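Local coordinates for protein Obg-like ATPase 1 (Schizosaccharomyces pombe, PDB 1NI3) that hydrolyses ATP, and GTP less efficiently, with magnesium as cofactor, and negatively regulates the G2/M transition of the cell cycle, at residues A118-V123 and P226-V231. Sequence-based numbering, arbitrary orientation.
Sequences AIYQVV and PVIYLV
Ile119 bonds through N to Pro226 O and through O to Ile228 N (2.7 Å), in a parallel ladder in which the axes of strands 118-123 and 227-231 run 28° apart, closing to 4.4 Å. Gln121 N to Ile228 O, Leu230 N to Gln121 O and Val123 N to Leu230 O complete five backbone hydrogen bonds, which set Ile119 beside Val227, Tyr120 beside Ile228 and Gln121 beside Tyr229. Strand 118-124 also pairs in parallel with strand 22-27, which leads into the P-loop, and strand 227-232 with strand 262-265; the pair thus lies inside the sheet of the P-loop GTPase domain. Val122 touches Val31, a predicted ATP-binding residue.

On the face bearing Tyr120, Ile228 and Leu230, ring atom Tyr120 CE1 meets Ile228 CD1 at 3.8 Å, and Tyr120 OH hydrogen-bonds to Ile297 O. On the face bearing Gln121, Val123 and Tyr229, these side chains touch helix 140-168, and Val123 and Tyr229 also touch helix 246-254. There Gln121, its CG anti to the backbone N (chi1 -177°), extends alongside Tyr229, and its OE1 reaches the ring edge at CE2 (3.4 Å) with amide and ring planes 72° apart. Val227 CG1 lies over one ring face, offset toward the rim, and also meets Gln121 CB at 3.8 Å; Val123 CG2 approaches Tyr229 CD2 obliquely at 3.7 Å. An alanine in place of Gln121 would probably open a gap beside CE2 and leave the Tyr229 ring less firmly positioned. Toward the N-terminal end of the pair, Ile119 CG2 packs on Val227 CG1 at 3.7 Å.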
# COMPACT_ATOMS: atom_id res chain seq x y z
N ALA A 118 -1.72 -0.23 -4.61
CA ALA A 118 -1.35 1.02 -3.96
C ALA A 118 -0.09 1.56 -4.61
O ALA A 118 0.92 0.86 -4.72
CB ALA A 118 -1.14 0.80 -2.48
N ILE A 119 -0.15 2.82 -5.03
CA ILE A 119 0.96 3.48 -5.70
C ILE A 119 1.86 4.33 -4.81
O ILE A 119 1.40 5.10 -3.96
CB ILE A 119 0.43 4.39 -6.84
CG1 ILE A 119 0.06 3.55 -8.05
CG2 ILE A 119 1.47 5.42 -7.23
CD1 ILE A 119 -0.35 4.35 -9.21
N TYR A 120 3.16 4.16 -5.03
CA TYR A 120 4.17 4.92 -4.31
C TYR A 120 4.72 5.89 -5.35
O TYR A 120 5.57 5.51 -6.15
CB TYR A 120 5.28 3.99 -3.85
CG TYR A 120 5.04 3.38 -2.50
CD1 TYR A 120 4.81 4.19 -1.40
CD2 TYR A 120 5.10 2.01 -2.30
CE1 TYR A 120 4.66 3.66 -0.14
CE2 TYR A 120 4.96 1.45 -1.03
CZ TYR A 120 4.74 2.29 0.05
OH TYR A 120 4.61 1.79 1.31
N GLN A 121 4.24 7.12 -5.35
CA GLN A 121 4.67 8.12 -6.33
C GLN A 121 5.85 8.96 -5.89
O GLN A 121 5.71 9.85 -5.06
CB GLN A 121 3.50 9.04 -6.69
CG GLN A 121 3.80 10.07 -7.77
CD GLN A 121 2.56 10.42 -8.56
OE1 GLN A 121 2.41 11.54 -9.06
NE2 GLN A 121 1.66 9.46 -8.69
N VAL A 122 7.00 8.68 -6.48
CA VAL A 122 8.22 9.40 -6.16
C VAL A 122 8.34 10.79 -6.79
O VAL A 122 8.59 10.92 -7.99
CB VAL A 122 9.45 8.61 -6.59
CG1 VAL A 122 10.69 9.34 -6.16
CG2 VAL A 122 9.39 7.22 -5.99
N VAL A 123 8.18 11.84 -5.98
CA VAL A 123 8.28 13.21 -6.47
C VAL A 123 9.72 13.72 -6.32
O VAL A 123 10.33 13.57 -5.26
CB VAL A 123 7.33 14.16 -5.69
CG1 VAL A 123 7.42 15.58 -6.23
CG2 VAL A 123 5.89 13.66 -5.78
N PRO A 226 -5.09 3.86 -4.06
CA PRO A 226 -4.60 5.01 -3.29
C PRO A 226 -3.15 5.31 -3.67
O PRO A 226 -2.43 4.44 -4.18
CB PRO A 226 -4.75 4.55 -1.84
CG PRO A 226 -4.66 3.06 -1.93
CD PRO A 226 -5.45 2.75 -3.17
N VAL A 227 -2.72 6.54 -3.43
CA VAL A 227 -1.37 6.94 -3.79
C VAL A 227 -0.65 7.56 -2.60
O VAL A 227 -1.22 8.31 -1.82
CB VAL A 227 -1.39 7.96 -4.94
CG1 VAL A 227 0.03 8.30 -5.36
CG2 VAL A 227 -2.17 7.39 -6.12
N ILE A 228 0.63 7.24 -2.47
CA ILE A 228 1.44 7.77 -1.38
C ILE A 228 2.63 8.48 -2.00
O ILE A 228 3.46 7.84 -2.65
CB ILE A 228 1.94 6.63 -0.47
CG1 ILE A 228 0.75 5.89 0.15
CG2 ILE A 228 2.86 7.20 0.58
CD1 ILE A 228 1.12 4.57 0.83
N TYR A 229 2.71 9.79 -1.80
CA TYR A 229 3.81 10.58 -2.37
C TYR A 229 5.11 10.57 -1.59
O TYR A 229 5.15 10.92 -0.41
CB TYR A 229 3.38 12.04 -2.55
CG TYR A 229 2.30 12.21 -3.57
CD1 TYR A 229 0.96 12.30 -3.19
CD2 TYR A 229 2.60 12.25 -4.93
CE1 TYR A 229 -0.05 12.43 -4.13
CE2 TYR A 229 1.60 12.37 -5.88
CZ TYR A 229 0.27 12.46 -5.48
OH TYR A 229 -0.71 12.59 -6.43
N LEU A 230 6.18 10.17 -2.27
CA LEU A 230 7.49 10.15 -1.65
C LEU A 230 8.33 11.26 -2.28
O LEU A 230 8.85 11.09 -3.38
CB LEU A 230 8.16 8.80 -1.86
CG LEU A 230 7.47 7.56 -1.29
CD1 LEU A 230 8.36 6.34 -1.55
CD2 LEU A 230 7.22 7.71 0.20
N VAL A 231 8.43 12.40 -1.59
CA VAL A 231 9.21 13.54 -2.09
C VAL A 231 10.69 13.30 -1.84
O VAL A 231 11.18 13.58 -0.76
CB VAL A 231 8.84 14.86 -1.41
CG1 VAL A 231 9.66 16.00 -2.03
CG2 VAL A 231 7.37 15.15 -1.55